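Local coordinates for protein HIRA (Homo sapiens, PDB 5YJE) that cooperates with ASF1A to promote replication-independent chromatin assembly, as the trimerizing subunit of the H3.3 histone chaperone complex, at residues B[72-77]-B[91-96]; B[95-100]-B[109-114]; B[86-91]-B[116-121]; B[41-46]-B[132-137]. All blocks are in the same frame, centred on the assembly; numbering follows the deposited sequence.

Interaction 1 (B[72-77]-B[91-96])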
loop_
_atom_site.group_PDB
_atom_site.type_symbol
_atom_site.label_atom_id
_atom_site.label_comp_id
_atom_site.label_asym_id
_atom_site.label_seq_id
_atom_site.Cartn_x
_atom_site.Cartn_y
_atom_site.Cartn_z
ATOM N N GLY B 72 -20.259 27.229 24.575
ATOM C CA GLY B 72 -19.126 26.851 25.414
ATOM C C GLY B 72 -17.797 27.386 24.925
ATOM O O GLY B 72 -16.788 26.666 24.948
ATOM N N GLY B 73 -17.766 28.645 24.489
ATOM C CA GLY B 73 -16.573 29.221 23.904
ATOM C C GLY B 73 -16.241 28.730 22.511
ATOM O O GLY B 73 -15.407 29.350 21.843
ATOM N N VAL B 74 -16.882 27.665 22.041
ATOM C CA VAL B 74 -16.602 27.073 20.736
ATOM C C VAL B 74 -17.435 27.780 19.670
ATOM O O VAL B 74 -18.672 27.732 19.695
ATOM C CB VAL B 74 -16.891 25.564 20.747
ATOM C CG1 VAL B 74 -16.592 24.952 19.395
ATOM C CG2 VAL B 74 -16.105 24.874 21.870
ATOM N N LYS B 75 -16.752 28.441 18.741
ATOM C CA LYS B 75 -17.395 29.054 17.583
ATOM C C LYS B 75 -17.833 27.987 16.585
ATOM O O LYS B 75 -17.034 27.133 16.196
ATOM C CB LYS B 75 -16.427 30.021 16.900
ATOM C CG LYS B 75 -16.072 31.253 17.720
ATOM C CD LYS B 75 -15.420 32.326 16.843
ATOM C CE LYS B 75 -13.948 32.530 17.188
ATOM N NZ LYS B 75 -13.073 31.411 16.700
ATOM N N LEU B 76 -19.089 28.053 16.144
ATOM C CA LEU B 76 -19.668 27.059 15.252
ATOM C C LEU B 76 -19.939 27.655 13.879
ATOM O O LEU B 76 -20.320 28.823 13.755
ATOM C CB LEU B 76 -20.987 26.510 15.814
ATOM C CG LEU B 76 -21.014 25.863 17.213
ATOM C CD1 LEU B 76 -22.451 25.457 17.549
ATOM C CD2 LEU B 76 -20.084 24.663 17.346
ATOM N N SER B 77 -19.762 26.828 12.862
ATOM C CA SER B 77 -20.163 27.125 11.509
ATOM C C SER B 77 -21.219 26.114 11.106
ATOM O O SER B 77 -21.181 24.963 11.530
ATOM C CB SER B 77 -18.958 27.083 10.546
ATOM O OG SER B 77 -17.923 27.955 10.977
ATOM N N VAL B 91 -23.341 21.201 12.313
ATOM C CA VAL B 91 -22.383 22.232 12.688
ATOM C C VAL B 91 -20.974 21.650 12.705
ATOM O O VAL B 91 -20.760 20.452 12.926
ATOM C CB VAL B 91 -22.710 22.870 14.053
ATOM C CG1 VAL B 91 -24.016 23.647 13.972
ATOM C CG2 VAL B 91 -22.792 21.816 15.114
ATOM N N LEU B 92 -20.007 22.527 12.476
ATOM C CA LEU B 92 -18.593 22.216 12.549
ATOM C C LEU B 92 -17.952 23.260 13.449
ATOM O O LEU B 92 -18.520 24.328 13.675
ATOM C CB LEU B 92 -17.941 22.214 11.143
ATOM C CG LEU B 92 -18.433 21.002 10.341
ATOM C CD1 LEU B 92 -19.620 21.327 9.473
ATOM C CD2 LEU B 92 -17.305 20.324 9.555
ATOM N N THR B 93 -16.775 22.941 13.981
ATOM C CA THR B 93 -16.101 23.828 14.921
ATOM C C THR B 93 -15.017 24.675 14.272
ATOM O O THR B 93 -14.238 25.302 14.994
ATOM C CB THR B 93 -15.501 23.024 16.100
ATOM O OG1 THR B 93 -14.567 22.048 15.618
ATOM C CG2 THR B 93 -16.595 22.318 16.886
ATOM N N SER B 94 -14.926 24.695 12.937
ATOM C CA SER B 94 -14.024 25.611 12.246
ATOM C C SER B 94 -14.681 26.090 10.960
ATOM O O SER B 94 -15.655 25.503 10.478
ATOM C CB SER B 94 -12.646 24.982 11.949
ATOM O OG SER B 94 -12.782 23.741 11.309
ATOM N N ARG B 95 -14.151 27.187 10.420
ATOM C CA ARG B 95 -14.725 27.767 9.209
ATOM C C ARG B 95 -14.612 26.809 8.025
ATOM O O ARG B 95 -13.556 26.226 7.773
ATOM C CB ARG B 95 -14.042 29.093 8.881
ATOM C CG ARG B 95 -14.017 30.035 10.058
ATOM C CD ARG B 95 -14.422 31.456 9.692
ATOM N NE ARG B 95 -13.402 32.213 8.968
ATOM C CZ ARG B 95 -12.240 32.590 9.489
ATOM N NH1 ARG B 95 -11.385 33.302 8.766
ATOM N NH2 ARG B 95 -11.919 32.238 10.727
ATOM N N ILE B 96 -15.717 26.642 7.310
ATOM C CA ILE B 96 -15.740 25.864 6.079
ATOM C C ILE B 96 -15.249 26.731 4.920
ATOM O O ILE B 96 -15.801 27.804 4.654
ATOM C CB ILE B 96 -17.145 25.313 5.806
ATOM C CG1 ILE B 96 -17.566 24.404 6.967
ATOM C CG2 ILE B 96 -17.171 24.558 4.466
ATOM C CD1 ILE B 96 -19.064 24.179 7.087
#
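Ser77 and Leu92 pair as antiparallel strand neighbours at the open end of the hairpin made by strands 74-83 and 86-92, where the second strand leaves the sheet and turns toward Ile96. The pair is of the hydrogen-bonded kind. Ser77 N donates a hydrogen bond to Leu92 O at 2.9 Å, nearly straight at 171°, and Leu92 N returns a bond of 2.9 Å to Ser77 O. Each carbonyl oxygen is also approached by a CA-H of the opposite strand, Val91 CA lying 3.2 Å from Ser77 O and Leu76 CA 3.4 Å from Leu92 O. The hairpin belongs to a four-stranded antiparallel meander of order 1-2-3-4, the arrangement of a propeller blade, consistent with the beta-propeller clan of this protein's C-terminal part. One face carries Ser77 and Leu92, and Leu92 packs on Leu79 and Val108. A serine suits this buried place because it is small and its hydroxyl can serve backbone groups: Ser77 OG, beside its own N (chi1 -55°), is hydrogen-bonded by Glu67 N, and its proton has two weak acceptors within reach, Ser94 O at 3.4 Å and the Asn66 side chain. On the other face Leu76 CD1 rests 4.3 Å from Val91 CG1, a loose apolar touch of two branched side chains. Beyond the last backbone bond, methyls take over. Val74 CG1, anti to the backbone N (chi1 -180°), meets Thr93 CG2 at 3.6 Å, the two side chains slanting across each other. Ser221 and Leu222 of the second subunit pack against Val74 and Thr93 respectively.

Interaction 2 (B[95-100]-B[109-114])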
loop_
_atom_site.group_PDB
_atom_site.type_symbol
_atom_site.label_atom_id
_atom_site.label_comp_id
_atom_site.label_asym_id
_atom_site.label_seq_id
_atom_site.Cartn_x
_atom_site.Cartn_y
_atom_site.Cartn_z
ATOM N N ARG B 95 -14.151 27.187 10.420
ATOM C CA ARG B 95 -14.725 27.767 9.209
ATOM C C ARG B 95 -14.612 26.809 8.025
ATOM O O ARG B 95 -13.556 26.226 7.773
ATOM C CB ARG B 95 -14.042 29.093 8.881
ATOM C CG ARG B 95 -14.017 30.035 10.058
ATOM C CD ARG B 95 -14.422 31.456 9.692
ATOM N NE ARG B 95 -13.402 32.213 8.968
ATOM C CZ ARG B 95 -12.240 32.590 9.489
ATOM N NH1 ARG B 95 -11.385 33.302 8.766
ATOM N NH2 ARG B 95 -11.919 32.238 10.727
ATOM N N ILE B 96 -15.717 26.642 7.310
ATOM C CA ILE B 96 -15.740 25.864 6.079
ATOM C C ILE B 96 -15.249 26.731 4.920
ATOM O O ILE B 96 -15.801 27.804 4.654
ATOM C CB ILE B 96 -17.145 25.313 5.806
ATOM C CG1 ILE B 96 -17.566 24.404 6.967
ATOM C CG2 ILE B 96 -17.171 24.558 4.466
ATOM C CD1 ILE B 96 -19.064 24.179 7.087
ATOM N N LEU B 97 -14.202 26.258 4.234
ATOM C CA LEU B 97 -13.574 26.939 3.106
ATOM C C LEU B 97 -14.172 26.506 1.776
ATOM O O LEU B 97 -14.469 27.354 0.926
ATOM C CB LEU B 97 -12.068 26.682 3.107
ATOM C CG LEU B 97 -11.287 27.310 4.250
ATOM C CD1 LEU B 97 -9.785 26.891 4.248
ATOM C CD2 LEU B 97 -11.462 28.841 4.176
ATOM N N THR B 98 -14.363 25.204 1.563
ATOM C CA THR B 98 -15.042 24.802 0.333
ATOM C C THR B 98 -15.797 23.518 0.610
ATOM O O THR B 98 -15.728 22.961 1.704
ATOM C CB THR B 98 -14.068 24.655 -0.871
ATOM O OG1 THR B 98 -14.808 24.305 -2.045
ATOM C CG2 THR B 98 -13.005 23.557 -0.665
ATOM N N ALA B 99 -16.500 23.029 -0.404
ATOM C CA ALA B 99 -17.361 21.875 -0.214
ATOM C C ALA B 99 -17.590 21.194 -1.554
ATOM O O ALA B 99 -17.422 21.799 -2.612
ATOM C CB ALA B 99 -18.693 22.287 0.432
ATOM N N ALA B 100 -17.968 19.917 -1.496
ATOM C CA ALA B 100 -18.349 19.157 -2.685
ATOM C C ALA B 100 -19.322 18.072 -2.244
ATOM O O ALA B 100 -19.516 17.844 -1.049
ATOM C CB ALA B 100 -17.125 18.566 -3.404
ATOM N N ALA B 109 -14.196 21.087 3.404
ATOM C CA ALA B 109 -12.847 21.344 3.864
ATOM C C ALA B 109 -12.838 22.671 4.609
ATOM O O ALA B 109 -13.432 23.658 4.154
ATOM C CB ALA B 109 -11.839 21.338 2.705
ATOM N N CYS B 110 -12.154 22.650 5.752
ATOM C CA CYS B 110 -12.154 23.668 6.781
ATOM C C CYS B 110 -10.729 24.112 7.055
ATOM O O CYS B 110 -9.770 23.348 6.876
ATOM C CB CYS B 110 -12.771 23.146 8.106
ATOM S SG CYS B 110 -14.439 22.447 7.953
ATOM N N GLU B 111 -10.623 25.347 7.556
ATOM C CA GLU B 111 -9.374 25.879 8.090
ATOM C C GLU B 111 -8.781 24.913 9.103
ATOM O O GLU B 111 -9.512 24.091 9.676
ATOM C CB GLU B 111 -9.595 27.239 8.743
ATOM C CG GLU B 111 -10.175 28.295 7.827
ATOM C CD GLU B 111 -10.364 29.617 8.550
ATOM O OE1 GLU B 111 -10.835 29.602 9.713
ATOM O OE2 GLU B 111 -10.019 30.669 7.968
ATOM N N LYS B 112 -7.475 25.040 9.365
ATOM C CA LYS B 112 -6.723 24.055 10.147
ATOM C C LYS B 112 -6.660 22.715 9.408
ATOM O O LYS B 112 -6.548 21.650 10.039
ATOM C CB LYS B 112 -7.299 23.855 11.563
ATOM C CG LYS B 112 -7.174 25.058 12.492
ATOM N N ARG B 113 -6.795 22.784 8.071
ATOM C CA ARG B 113 -6.471 21.695 7.149
ATOM C C ARG B 113 -7.306 20.451 7.427
ATOM O O ARG B 113 -6.794 19.320 7.384
ATOM C CB ARG B 113 -4.975 21.362 7.191
ATOM C CG ARG B 113 -4.069 22.456 6.647
ATOM C CD ARG B 113 -2.742 22.526 7.399
ATOM N NE ARG B 113 -2.040 21.268 7.347
ATOM C CZ ARG B 113 -1.260 20.788 8.317
ATOM N NH1 ARG B 113 -1.068 21.475 9.446
ATOM N NH2 ARG B 113 -0.676 19.600 8.154
ATOM N N MET B 114 -8.589 20.654 7.744
ATOM C CA MET B 114 -9.439 19.537 8.137
ATOM C C MET B 114 -10.453 19.261 7.051
ATOM O O MET B 114 -10.989 20.185 6.449
ATOM C CB MET B 114 -10.199 19.786 9.443
ATOM C CG MET B 114 -9.363 20.042 10.684
ATOM S SD MET B 114 -8.098 18.852 11.153
ATOM C CE MET B 114 -8.845 17.249 10.926
#
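Arg95 and Glu111 lie against each other from the aliphatic start of the arginine to its guanidinium. Glu111 OE1 is 3.2 Å from Arg95 CG, and the arginine chain, bent at chi2 and chi3, brings its charged end over the carboxylate. Arg95 NH2 is 3.0 Å from Glu111 OE1 in a salt bridge, and OE2 sits 3.1 Å above the guanidinium plane toward its rim. The two planes are turned 71° apart and no N-H points at OE1, which makes the attraction one of charge alone. An alanine in place of Arg95 would probably leave the Glu111 carboxylate without its positive mate and freer to swing. Behind the charges, Leu97 CD1 packs 3.9 Å from Glu111 CG, the side chains crossing at about a right angle. In the non-hydrogen-bonded pair Ile96-Cys110, Ile96 CG1 touches Cys110 SG at 3.8 Å. The backbone sets this up: Glu111 N bonds to Arg95 O at 3.1 Å. Further in, Ala109 O is gripped by two donors, Leu97 N at 2.7 Å and Thr98 N at 3.2 Å, a classic beta bulge in the hairpin of strands 96-101 and 105-110. At the C-terminal end of strand 105-110, right beside this contact, Arg113, with positive phi, and Met114 both face Cys110 in a G1 bulge. Ala109, small and buried, touches Ile135 and Leu138 of the next sheet, while Pro46 packs on both Arg95 and Glu111.

Interaction 3 (B[86-91]-B[116-121])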
loop_
_atom_site.group_PDB
_atom_site.type_symbol
_atom_site.label_atom_id
_atom_site.label_comp_id
_atom_site.label_asym_id
_atom_site.label_seq_id
_atom_site.Cartn_x
_atom_site.Cartn_y
_atom_site.Cartn_z
ATOM N N LYS B 86 -35.813 18.184 0.381
ATOM C CA LYS B 86 -35.445 17.735 1.720
ATOM C C LYS B 86 -34.162 18.437 2.155
ATOM O O LYS B 86 -33.288 18.732 1.336
ATOM C CB LYS B 86 -35.266 16.215 1.763
ATOM N N GLU B 87 -34.060 18.725 3.450
ATOM C CA GLU B 87 -32.999 19.586 3.964
ATOM C C GLU B 87 -32.416 18.977 5.232
ATOM O O GLU B 87 -33.158 18.679 6.170
ATOM C CB GLU B 87 -33.538 21.001 4.243
ATOM C CG GLU B 87 -32.496 22.049 4.647
ATOM C CD GLU B 87 -32.320 22.206 6.176
ATOM O OE1 GLU B 87 -31.816 23.273 6.593
ATOM O OE2 GLU B 87 -32.674 21.281 6.949
ATOM N N TRP B 88 -31.099 18.793 5.275
ATOM C CA TRP B 88 -30.453 18.467 6.539
ATOM C C TRP B 88 -29.423 19.541 6.880
ATOM O O TRP B 88 -29.067 20.383 6.048
ATOM C CB TRP B 88 -29.835 17.058 6.513
ATOM C CG TRP B 88 -28.706 16.765 5.549
ATOM C CD1 TRP B 88 -28.787 16.060 4.373
ATOM C CD2 TRP B 88 -27.322 17.100 5.713
ATOM N NE1 TRP B 88 -27.548 15.963 3.783
ATOM C CE2 TRP B 88 -26.630 16.589 4.585
ATOM C CE3 TRP B 88 -26.598 17.778 6.699
ATOM C CZ2 TRP B 88 -25.251 16.745 4.420
ATOM C CZ3 TRP B 88 -25.230 17.928 6.536
ATOM C CH2 TRP B 88 -24.569 17.415 5.404
ATOM N N GLU B 89 -28.979 19.551 8.136
ATOM C CA GLU B 89 -27.926 20.480 8.514
ATOM C C GLU B 89 -27.112 19.912 9.669
ATOM O O GLU B 89 -27.431 18.865 10.231
ATOM C CB GLU B 89 -28.486 21.870 8.838
ATOM C CG GLU B 89 -29.492 21.952 9.946
ATOM C CD GLU B 89 -30.056 23.368 10.077
ATOM O OE1 GLU B 89 -30.700 23.832 9.113
ATOM O OE2 GLU B 89 -29.837 24.040 11.121
ATOM N N THR B 90 -26.014 20.596 9.976
ATOM C CA THR B 90 -25.058 20.151 10.976
ATOM C C THR B 90 -24.159 21.339 11.267
ATOM O O THR B 90 -24.204 22.354 10.559
ATOM C CB THR B 90 -24.250 18.910 10.509
ATOM O OG1 THR B 90 -23.586 18.332 11.625
ATOM C CG2 THR B 90 -23.162 19.247 9.464
ATOM N N VAL B 91 -23.341 21.201 12.313
ATOM C CA VAL B 91 -22.383 22.232 12.688
ATOM C C VAL B 91 -20.974 21.650 12.705
ATOM O O VAL B 91 -20.760 20.452 12.926
ATOM C CB VAL B 91 -22.710 22.870 14.053
ATOM C CG1 VAL B 91 -24.016 23.647 13.972
ATOM C CG2 VAL B 91 -22.792 21.816 15.114
ATOM N N SER B 116 -14.041 16.985 6.422
ATOM C CA SER B 116 -15.091 16.190 7.051
ATOM C C SER B 116 -16.043 15.654 5.996
ATOM O O SER B 116 -16.325 16.310 4.992
ATOM C CB SER B 116 -15.865 16.990 8.102
ATOM O OG SER B 116 -15.007 17.410 9.158
ATOM N N VAL B 117 -16.510 14.436 6.210
ATOM C CA VAL B 117 -17.305 13.726 5.222
ATOM C C VAL B 117 -18.614 13.294 5.881
ATOM O O VAL B 117 -18.603 12.665 6.949
ATOM C CB VAL B 117 -16.525 12.530 4.635
ATOM C CG1 VAL B 117 -17.373 11.762 3.627
ATOM C CG2 VAL B 117 -15.201 13.027 4.001
ATOM N N PHE B 118 -19.730 13.646 5.242
ATOM C CA PHE B 118 -21.086 13.458 5.731
ATOM C C PHE B 118 -21.897 12.617 4.751
ATOM O O PHE B 118 -21.702 12.677 3.527
ATOM C CB PHE B 118 -21.786 14.805 5.957
ATOM C CG PHE B 118 -21.143 15.625 7.011
ATOM C CD1 PHE B 118 -20.149 16.532 6.695
ATOM C CD2 PHE B 118 -21.497 15.451 8.347
ATOM C CE1 PHE B 118 -19.527 17.272 7.691
ATOM C CE2 PHE B 118 -20.873 16.169 9.347
ATOM C CZ PHE B 118 -19.895 17.096 9.022
ATOM N N SER B 119 -22.811 11.827 5.309
ATOM C CA SER B 119 -23.682 10.990 4.502
ATOM C C SER B 119 -24.695 11.842 3.745
ATOM O O SER B 119 -24.830 13.054 3.952
ATOM C CB SER B 119 -24.427 9.979 5.373
ATOM O OG SER B 119 -25.521 10.603 6.042
ATOM N N THR B 120 -25.437 11.165 2.874
ATOM C CA THR B 120 -26.407 11.852 2.037
ATOM C C THR B 120 -27.507 12.499 2.867
ATOM O O THR B 120 -28.032 13.555 2.491
ATOM C CB THR B 120 -26.968 10.868 1.011
ATOM O OG1 THR B 120 -28.139 11.419 0.403
ATOM C CG2 THR B 120 -27.274 9.515 1.661
ATOM N N CYS B 121 -27.842 11.922 4.021
ATOM C CA CYS B 121 -28.803 12.549 4.920
ATOM C C CYS B 121 -28.144 13.110 6.189
ATOM O O CYS B 121 -28.801 13.228 7.231
ATOM C CB CYS B 121 -29.927 11.568 5.263
ATOM S SG CYS B 121 -29.417 10.224 6.309
#
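Trp88 reaches from strand 86-92 across to residues 118-121, and most of its side chain, from CB along the N-H edge to CH2, meets them. CB stands 4.0 Å from Cys121 O. CG lies between the backbone N and the carbonyl carbon (chi1 64°), and the five-membered ring slides beneath the Cys121 carbonyl carbon, which sits over one face, 3.5 Å from CD1. NE1 comes to 2.8 Å from Thr120 O near the ring plane, but the bond is weak, bent to 122° at the hydrogen. Along the benzene side, CZ2 is 3.7 Å from Ser119 O and CH2 3.9 Å from Phe118 CB, with the two aromatic side chains crossing at about a right angle. Tryptophan suits the place because it is long enough to span the gap and brings one N-H to a carbonyl at its rim. An alanine here would probably open a gap between the strands and leave Thr120 O without this donor. Thr90 meets Phe118 tip to tip: CG2 lies over the face of the phenylalanine ring, 4.2 Å from its centroid and 26° off the normal, a CH-pi contact. Leu79 packs against both Trp88 and Phe118. The strand axes lie 10.1 Å apart with no backbone-to-backbone bond; side chains of 86-91 span to Phe118 and the backbone of 119-121, as between sheets packed face to face, consistent with neighbouring blades of a beta-propeller.

Interaction 4 (B[41-46]-B[132-137])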
loop_
_atom_site.group_PDB
_atom_site.type_symbol
_atom_site.label_atom_id
_atom_site.label_comp_id
_atom_site.label_asym_id
_atom_site.label_seq_id
_atom_site.Cartn_x
_atom_site.Cartn_y
_atom_site.Cartn_z
ATOM N N LEU B 41 -1.180 25.529 -5.450
ATOM C CA LEU B 41 -2.607 25.623 -5.739
ATOM C C LEU B 41 -3.253 26.609 -4.767
ATOM O O LEU B 41 -2.867 26.662 -3.594
ATOM C CB LEU B 41 -3.267 24.243 -5.636
ATOM C CG LEU B 41 -2.811 23.308 -6.769
ATOM C CD1 LEU B 41 -3.623 22.021 -6.891
ATOM C CD2 LEU B 41 -2.895 24.083 -8.046
ATOM N N PRO B 42 -4.206 27.419 -5.220
ATOM C CA PRO B 42 -4.726 28.489 -4.359
ATOM C C PRO B 42 -5.745 27.974 -3.347
ATOM O O PRO B 42 -6.513 27.045 -3.608
ATOM C CB PRO B 42 -5.380 29.459 -5.356
ATOM C CG PRO B 42 -5.846 28.553 -6.479
ATOM C CD PRO B 42 -4.817 27.436 -6.562
ATOM N N ILE B 43 -5.741 28.603 -2.182
ATOM C CA ILE B 43 -6.599 28.218 -1.067
ATOM C C ILE B 43 -7.838 29.105 -1.064
ATOM O O ILE B 43 -7.699 30.339 -1.048
ATOM C CB ILE B 43 -5.854 28.334 0.268
ATOM C CG1 ILE B 43 -4.547 27.526 0.210
ATOM C CG2 ILE B 43 -6.761 27.866 1.395
ATOM C CD1 ILE B 43 -3.569 27.898 1.316
ATOM N N PRO B 44 -9.044 28.534 -1.027
ATOM C CA PRO B 44 -10.253 29.366 -1.019
ATOM C C PRO B 44 -10.229 30.375 0.126
ATOM O O PRO B 44 -9.755 30.085 1.234
ATOM C CB PRO B 44 -11.394 28.346 -0.858
ATOM C CG PRO B 44 -10.785 27.012 -1.220
ATOM C CD PRO B 44 -9.361 27.116 -0.785
ATOM N N SER B 45 -10.704 31.586 -0.169
ATOM C CA SER B 45 -10.755 32.640 0.841
ATOM C C SER B 45 -11.833 32.334 1.879
ATOM O O SER B 45 -12.895 31.795 1.536
ATOM C CB SER B 45 -11.029 33.999 0.196
ATOM O OG SER B 45 -10.132 34.247 -0.864
ATOM N N PRO B 46 -11.584 32.650 3.150
ATOM C CA PRO B 46 -12.670 32.647 4.142
ATOM C C PRO B 46 -13.788 33.593 3.723
ATOM O O PRO B 46 -13.546 34.746 3.373
ATOM C CB PRO B 46 -11.982 33.125 5.429
ATOM C CG PRO B 46 -10.533 32.822 5.234
ATOM C CD PRO B 46 -10.276 32.966 3.751
ATOM N N PRO B 132 -2.346 17.161 4.589
ATOM C CA PRO B 132 -0.934 17.569 4.730
ATOM C C PRO B 132 -0.697 19.055 4.484
ATOM O O PRO B 132 0.332 19.583 4.926
ATOM C CB PRO B 132 -0.214 16.701 3.694
ATOM C CG PRO B 132 -1.299 16.340 2.681
ATOM C CD PRO B 132 -2.539 16.171 3.514
ATOM N N SER B 133 -1.616 19.739 3.811
ATOM C CA SER B 133 -1.530 21.174 3.579
ATOM C C SER B 133 -2.949 21.674 3.339
ATOM O O SER B 133 -3.881 20.862 3.251
ATOM C CB SER B 133 -0.590 21.494 2.389
ATOM O OG SER B 133 -1.141 21.142 1.147
ATOM N N PRO B 134 -3.163 23.002 3.262
ATOM C CA PRO B 134 -4.546 23.500 3.126
ATOM C C PRO B 134 -5.202 23.031 1.839
ATOM O O PRO B 134 -4.544 22.799 0.818
ATOM C CB PRO B 134 -4.401 25.030 3.144
ATOM C CG PRO B 134 -3.120 25.287 3.864
ATOM C CD PRO B 134 -2.210 24.107 3.489
ATOM N N ILE B 135 -6.520 22.865 1.916
ATOM C CA ILE B 135 -7.306 22.481 0.756
ATOM C C ILE B 135 -7.178 23.529 -0.353
ATOM O O ILE B 135 -6.968 24.728 -0.104
ATOM C CB ILE B 135 -8.783 22.299 1.148
ATOM C CG1 ILE B 135 -9.565 21.598 0.027
ATOM C CG2 ILE B 135 -9.423 23.701 1.570
ATOM C CD1 ILE B 135 -9.092 20.180 -0.270
ATOM N N SER B 136 -7.303 23.063 -1.592
ATOM C CA SER B 136 -7.534 23.922 -2.746
ATOM C C SER B 136 -8.872 23.600 -3.400
ATOM O O SER B 136 -9.725 24.477 -3.488
ATOM C CB SER B 136 -6.374 23.803 -3.762
ATOM O OG SER B 136 -6.495 24.781 -4.792
ATOM N N THR B 137 -9.101 22.357 -3.812
ATOM C CA THR B 137 -10.384 21.961 -4.364
ATOM C C THR B 137 -10.782 20.572 -3.880
ATOM O O THR B 137 -9.944 19.741 -3.521
ATOM C CB THR B 137 -10.382 21.959 -5.917
ATOM O OG1 THR B 137 -9.319 21.114 -6.397
ATOM C CG2 THR B 137 -10.253 23.394 -6.479
#
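Ser136 carries the contact by sending its hydroxyl into the proline-rich loop before strand 49-53. With OG anti to its own backbone N (chi1 -171°), it donates to Pro42 O over a short 2.6 Å, arriving tilted by 25° from the carbonyl plane. The same oxygen has Ser136 CA-H nearby at 3.4 Å, and Leu41 CB flanks the hydroxyl. Serine suits the spot: it is small enough for the loop to come close and offers a proton to a carbonyl. Ile43 covers the preceding residues: CG2 lies 3.5 Å from Ile135 O, and CD1 reaches 3.5 Å from Pro134 CB, with CG of the same ring next to it, the two side chains lying aslant. Pro44 adds CD 3.4 Å from Ile135 O, CG 3.6 Å from Ser136 O and an apolar touch of 4.1 Å from CD to Ile135 CG2. Without an N-H, Pro42 and Pro44 cannot donate sheet-continuing backbone bonds; between them the loop is held against 134-136 by the serine hydroxyl and carbon packing. Strand 135-141 is an outermost strand of its sheet within this chain; Ser136 and Thr137 form a classic bulge opposite Leu148 of strand 144-149. Leu41 also bonds through its backbone to Ala150, while Pro44 packs on Thr98 of strand 96-101 as well as on Ile135, so the loop spans the two sheets where Ile135 also meets Thr98.

From the N terminus, residues 41-46 come first and wait until 132-137 for their partner, so interaction 4 closes the longest loop and encloses the other three. Interaction 1 closes the hairpin of strands 74-83 and 86-92. Interaction 3 starts from 86-91, within that hairpin, and ends at 116-121, crossing interaction 1 and sharing Val91 with it. Interaction 2 begins where interaction 1 ends, sharing Arg95 and Ile96, and lies within the loop of interaction 3. Interactions 1 and 2 are made inside successive sheets, interaction 3 joins these two sheets, and interaction 4 brings the N-terminal loop onto the third. Interactions 1 to 3 also touch the second subunit.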